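Cytosol aminopeptidase (Coxiella burnetii, PDB 3IJ3) probably acts as a manganese-dependent aminopeptidase of the M17 family, removing amino acids from the N termini of peptides. Local coordinates at residues T246-G251 against D341-A346; E334-L339 against A432-H437. One frame throughout, in Å; residues are numbered along the deposited sequence.

Contact 1: residues T246-G251 against D341-A346; sequences TLVGKG and DALAEA. With SO4 (sulfate ion), chain D.
Thr246 and Ala346 meet twice, once through methyl groups and once through a water, and that water is the one polar link in an otherwise apolar strand-to-helix contact. The hydroxyl OG1 of Thr246 donates to the water at 2.7 Å, and the water in turn donates to the carbonyl O of Ala346 at 2.8 Å, so the water joins a buried hydroxyl to a helix carbonyl. The first torsion of Thr246 (chi1 -59°) sets OG1 anti to the carbonyl carbon, where it meets the water, and CG2 opposite the backbone N, 3.7 Å from CB of Ala346. Two residues on, Val248 splits its branches. CG1 lies 3.7 Å from CB of Ala342, whereas CG2 reaches CD2 of Leu343 at 4.2 Å and more loosely CB of Ala346. The small side chains of Ala342 and Ala346, one helical turn apart, are consistent with the close approach of the segment axes, 9.2 Å apart and nearly antiparallel at 171°. Alternation along the strand turns Leu247 to the other face of the sheet, against helix 275-289. Lys250, beyond the packed part, extends to the bound sulfate and the lithium site, where NZ also forms a salt bridge with Asp273. Strand 244-252 runs between strands 295-305 and 353-359, parallel to both, and helix 335-347 covers it on the face opposite helix 275-289.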
loop_
_atom_site.group_PDB
_atom_site.type_symbol
_atom_site.label_atom_id
_atom_site.label_comp_id
_atom_site.label_asym_id
_atom_site.label_seq_id
_atom_site.Cartn_x
_atom_site.Cartn_y
_atom_site.Cartn_z
ATOM N N THR A 246 12.752 25.394 33.942
ATOM C CA THR A 246 11.766 25.671 32.911
ATOM C C THR A 246 11.312 24.376 32.256
ATOM O O THR A 246 12.147 23.563 31.789
ATOM C CB THR A 246 12.309 26.665 31.841
ATOM O OG1 THR A 246 12.672 27.904 32.473
ATOM C CG2 THR A 246 11.238 26.918 30.685
ATOM N N LEU A 247 9.988 24.180 32.237
ATOM C CA LEU A 247 9.353 23.007 31.679
ATOM C C LEU A 247 8.663 23.402 30.378
ATOM O O LEU A 247 8.025 24.456 30.299
ATOM C CB LEU A 247 8.310 22.463 32.648
ATOM C CG LEU A 247 8.773 22.187 34.084
ATOM C CD1 LEU A 247 7.580 21.625 34.931
ATOM C CD2 LEU A 247 9.991 21.255 34.130
ATOM N N VAL A 248 8.830 22.566 29.366
ATOM C CA VAL A 248 8.262 22.790 28.063
ATOM C C VAL A 248 7.466 21.557 27.645
ATOM O O VAL A 248 7.926 20.425 27.778
ATOM C CB VAL A 248 9.360 23.089 27.062
ATOM C CG1 VAL A 248 8.754 23.326 25.638
ATOM C CG2 VAL A 248 10.211 24.295 27.505
ATOM N N GLY A 249 6.242 21.755 27.161
ATOM C CA GLY A 249 5.430 20.631 26.733
ATOM C C GLY A 249 4.711 20.818 25.400
ATOM O O GLY A 249 4.107 21.848 25.153
ATOM N N LYS A 250 4.784 19.797 24.554
ATOM C CA LYS A 250 4.147 19.810 23.240
ATOM C C LYS A 250 2.630 19.704 23.372
ATOM O O LYS A 250 2.106 18.668 23.787
ATOM C CB LYS A 250 4.702 18.665 22.394
ATOM C CG LYS A 250 4.011 18.456 21.023
ATOM C CD LYS A 250 4.533 17.189 20.361
ATOM C CE LYS A 250 3.618 16.706 19.236
ATOM N NZ LYS A 250 4.089 15.370 18.695
ATOM N N GLY A 251 1.929 20.775 22.986
ATOM C CA GLY A 251 0.484 20.846 23.072
ATOM C C GLY A 251 -0.221 20.740 21.736
ATOM O O GLY A 251 -1.031 21.600 21.400
ATOM N N ASP A 341 10.391 26.984 18.990
ATOM C CA ASP A 341 10.108 28.343 19.436
ATOM C C ASP A 341 10.006 28.451 20.953
ATOM O O ASP A 341 10.468 29.430 21.534
ATOM C CB ASP A 341 8.833 28.879 18.799
ATOM C CG ASP A 341 9.079 29.548 17.454
ATOM O OD1 ASP A 341 10.244 29.614 17.004
ATOM O OD2 ASP A 341 8.094 30.073 16.887
ATOM N N ALA A 342 9.391 27.462 21.595
ATOM C CA ALA A 342 9.263 27.486 23.057
ATOM C C ALA A 342 10.651 27.366 23.664
ATOM O O ALA A 342 10.969 28.044 24.633
ATOM C CB ALA A 342 8.333 26.345 23.556
ATOM N N LEU A 343 11.479 26.484 23.106
ATOM C CA LEU A 343 12.855 26.318 23.597
ATOM C C LEU A 343 13.716 27.570 23.410
ATOM O O LEU A 343 14.494 27.934 24.312
ATOM C CB LEU A 343 13.540 25.079 22.977
ATOM C CG LEU A 343 13.040 23.715 23.392
ATOM C CD1 LEU A 343 13.634 22.636 22.459
ATOM C CD2 LEU A 343 13.316 23.392 24.874
ATOM N N ALA A 344 13.587 28.228 22.257
ATOM C CA ALA A 344 14.311 29.462 21.964
ATOM C C ALA A 344 13.950 30.516 23.012
ATOM O O ALA A 344 14.804 31.305 23.449
ATOM C CB ALA A 344 13.983 29.968 20.534
ATOM N N GLU A 345 12.688 30.534 23.416
ATOM C CA GLU A 345 12.245 31.457 24.468
ATOM C C GLU A 345 12.822 31.071 25.833
ATOM O O GLU A 345 13.319 31.929 26.576
ATOM C CB GLU A 345 10.723 31.483 24.530
ATOM C CG GLU A 345 10.147 32.354 25.650
ATOM C CD GLU A 345 10.406 33.845 25.498
ATOM O OE1 GLU A 345 11.036 34.298 24.517
ATOM O OE2 GLU A 345 9.964 34.594 26.401
ATOM N N ALA A 346 12.766 29.783 26.169
ATOM C CA ALA A 346 13.274 29.292 27.443
ATOM C C ALA A 346 14.760 29.621 27.642
ATOM O O ALA A 346 15.177 30.011 28.734
ATOM C CB ALA A 346 13.068 27.760 27.542
HETATM S S SO4 D . 7.113 15.502 16.209
HETATM O O1 SO4 D . 5.821 15.777 15.591
HETATM O O2 SO4 D . 8.027 16.545 15.720
HETATM O O3 SO4 D . 6.903 15.530 17.644
HETATM O O4 SO4 D . 7.615 14.178 15.788
HETATM O O HOH W 1 13.417 29.937 30.911
#

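Contact 2: residues E334-L339 against A432-H437; sequences EGRVVL and ALFLQH. With LI (lithium ion), chain C; SO4 (sulfate ion), chain D; SO4 (sulfate ion), chain F; EDO (1,2-ethanediol), chain I.
Arg336 lays its aliphatic part against the Phe434 ring between two helices that run almost parallel. The approach is over one face: CG is 4.0 Å from the centroid, a CH-pi contact, and the guanidinium plane is turned 53° from the ring. Leu435 adds a second patch, its CD2 touching CB of Leu339 at 3.6 Å and packing near the carbonyl O of Arg336.

The polar interactions gather on two sulfates, probably from the crystallisation liquor. Gly335 N donates to O1 of one, near the helix start; Arg336 N and NE both donate to its O2, NE at 2.8 Å with an angle of 161°. With chi1 at 71°, CG sits between backbone N and carbonyl carbon, and the bend at chi3 brings NE back to the oxygen that the backbone N uses. NH2 bridges this sulfate and the second one, which NH1 grips through two oxygens; both anions lie at the guanidinium edge.

Metal binding completes the set. Glu334 OE2 holds the lithium ion at 1.9 Å, beside Asp255, Asp273 and a water. Acidic ligands next to an anion-binding arginine and helix start are consistent with the metal-dependent active site of M17 aminopeptidases.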
loop_
_atom_site.group_PDB
_atom_site.type_symbol
_atom_site.label_atom_id
_atom_site.label_comp_id
_atom_site.label_asym_id
_atom_site.label_seq_id
_atom_site.Cartn_x
_atom_site.Cartn_y
_atom_site.Cartn_z
ATOM N N GLU A 334 5.623 18.077 13.130
ATOM C CA GLU A 334 5.269 19.452 13.557
ATOM C C GLU A 334 5.597 19.754 15.017
ATOM O O GLU A 334 5.784 20.919 15.408
ATOM C CB GLU A 334 3.748 19.696 13.355
ATOM C CG GLU A 334 2.774 19.205 14.463
ATOM C CD GLU A 334 2.755 17.705 14.667
ATOM O OE1 GLU A 334 3.081 16.984 13.717
ATOM O OE2 GLU A 334 2.422 17.248 15.792
ATOM N N GLY A 335 5.618 18.717 15.842
ATOM C CA GLY A 335 5.847 18.902 17.284
ATOM C C GLY A 335 7.181 19.558 17.573
ATOM O O GLY A 335 7.283 20.479 18.386
ATOM N N ARG A 336 8.209 19.076 16.916
ATOM C CA ARG A 336 9.556 19.640 17.115
ATOM C C ARG A 336 9.628 21.083 16.625
ATOM O O ARG A 336 10.399 21.884 17.159
ATOM C CB ARG A 336 10.589 18.761 16.421
ATOM C CG ARG A 336 10.568 18.819 14.914
ATOM C CD ARG A 336 11.234 17.610 14.240
ATOM N NE ARG A 336 10.522 16.369 14.497
ATOM C CZ ARG A 336 10.856 15.192 13.951
ATOM N NH1 ARG A 336 11.900 15.077 13.128
ATOM N NH2 ARG A 336 10.166 14.111 14.252
ATOM N N VAL A 337 8.840 21.400 15.580
ATOM C CA VAL A 337 8.806 22.779 15.017
ATOM C C VAL A 337 8.217 23.770 16.046
ATOM O O VAL A 337 8.816 24.832 16.305
ATOM C CB VAL A 337 8.064 22.830 13.671
ATOM C CG1 VAL A 337 7.932 24.282 13.141
ATOM C CG2 VAL A 337 8.762 21.928 12.624
ATOM N N VAL A 338 7.100 23.393 16.681
ATOM C CA VAL A 338 6.490 24.290 17.672
ATOM C C VAL A 338 7.345 24.344 18.931
ATOM O O VAL A 338 7.482 25.417 19.537
ATOM C CB VAL A 338 5.001 24.000 17.958
ATOM C CG1 VAL A 338 4.228 23.980 16.600
ATOM C CG2 VAL A 338 4.779 22.693 18.755
ATOM N N LEU A 339 7.942 23.216 19.303
ATOM C CA LEU A 339 8.833 23.173 20.481
ATOM C C LEU A 339 10.067 24.056 20.294
ATOM O O LEU A 339 10.562 24.628 21.255
ATOM C CB LEU A 339 9.264 21.742 20.800
ATOM C CG LEU A 339 8.183 20.873 21.426
ATOM C CD1 LEU A 339 8.658 19.412 21.512
ATOM C CD2 LEU A 339 7.776 21.407 22.802
ATOM N N ALA A 432 15.137 14.757 18.434
ATOM C CA ALA A 432 15.923 15.280 19.523
ATOM C C ALA A 432 17.083 16.113 18.994
ATOM O O ALA A 432 17.386 17.174 19.564
ATOM C CB ALA A 432 16.435 14.108 20.419
ATOM N N LEU A 433 17.738 15.656 17.924
ATOM C CA LEU A 433 18.868 16.423 17.338
ATOM C C LEU A 433 18.362 17.717 16.750
ATOM O O LEU A 433 19.061 18.725 16.751
ATOM C CB LEU A 433 19.624 15.679 16.220
ATOM C CG LEU A 433 20.581 14.568 16.531
ATOM C CD1 LEU A 433 21.013 13.878 15.202
ATOM C CD2 LEU A 433 21.778 15.059 17.350
ATOM N N PHE A 434 17.150 17.684 16.200
ATOM C CA PHE A 434 16.548 18.898 15.669
ATOM C C PHE A 434 16.425 19.946 16.808
ATOM O O PHE A 434 16.890 21.068 16.698
ATOM C CB PHE A 434 15.164 18.604 15.081
ATOM C CG PHE A 434 14.463 19.836 14.583
ATOM C CD1 PHE A 434 14.643 20.284 13.261
ATOM C CD2 PHE A 434 13.671 20.571 15.426
ATOM C CE1 PHE A 434 14.006 21.445 12.806
ATOM C CE2 PHE A 434 13.033 21.732 14.988
ATOM C CZ PHE A 434 13.200 22.177 13.667
ATOM N N LEU A 435 15.806 19.547 17.902
ATOM C CA LEU A 435 15.605 20.424 19.040
ATOM C C LEU A 435 16.920 20.955 19.623
ATOM O O LEU A 435 16.981 22.097 20.086
ATOM C CB LEU A 435 14.777 19.721 20.118
ATOM C CG LEU A 435 13.308 19.391 19.751
ATOM C CD1 LEU A 435 12.698 18.479 20.816
ATOM C CD2 LEU A 435 12.527 20.654 19.610
ATOM N N GLN A 436 17.976 20.137 19.582
ATOM C CA GLN A 436 19.255 20.533 20.105
ATOM C C GLN A 436 19.797 21.766 19.391
ATOM O O GLN A 436 20.582 22.500 19.963
ATOM C CB GLN A 436 20.264 19.392 20.024
ATOM C CG GLN A 436 21.576 19.701 20.695
ATOM C CD GLN A 436 22.514 18.521 20.712
ATOM O OE1 GLN A 436 22.498 17.674 19.801
ATOM N NE2 GLN A 436 23.362 18.466 21.729
ATOM N N HIS A 437 19.401 21.983 18.145
ATOM C CA HIS A 437 19.859 23.195 17.416
ATOM C C HIS A 437 19.391 24.473 18.088
ATOM O O HIS A 437 19.971 25.541 17.843
ATOM C CB HIS A 437 19.355 23.205 15.976
ATOM C CG HIS A 437 20.083 22.262 15.075
ATOM N ND1 HIS A 437 19.864 20.905 15.088
ATOM C CD2 HIS A 437 21.020 22.481 14.122
ATOM C CE1 HIS A 437 20.634 20.326 14.181
ATOM N NE2 HIS A 437 21.345 21.257 13.582
HETATM LI LI LI C . 2.329 15.383 16.292
HETATM S S SO4 D . 7.113 15.502 16.209
HETATM O O1 SO4 D . 5.821 15.777 15.591
HETATM O O2 SO4 D . 8.027 16.545 15.720
HETATM O O3 SO4 D . 6.903 15.530 17.644
HETATM O O4 SO4 D . 7.615 14.178 15.788
HETATM S S SO4 F . 12.099 11.773 11.614
HETATM O O1 SO4 F . 11.044 11.044 10.908
HETATM O O2 SO4 F . 12.344 13.069 10.988
HETATM O O3 SO4 F . 11.811 11.958 13.022
HETATM O O4 SO4 F . 13.318 10.962 11.517
HETATM C C1 EDO I . 22.473 20.274 9.095
HETATM O O1 EDO I . 23.897 20.393 9.152
HETATM C C2 EDO I . 21.866 20.413 10.482
HETATM O O2 EDO I . 22.804 20.970 11.413
HETATM O O HOH W 2 3.639 14.332 15.366
#

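Following the chain from the N terminus, the first of the four segments is on strand 244-252 and supplies the first half of contact 1. The chain then passes through helix 275-289 and strand 295-305 before Glu334 and helix 335-347, where contact 2 begins and contact 1 closes a loop of 89 residues. Contact 2, opened at 334-339, closes at helix 427-436 over a loop of 92 residues, so the two closures cross instead of nesting. Their centres lie about 10 Å apart, and both contacts use helix 335-347, which packs on both strand 244-252 and helix 427-436. Packing joins them directly: Val248 CG1 meets Leu339 CD2 at 3.6 Å, and Leu343 touches Leu435. Lys250 and Arg336 also share one sulfate.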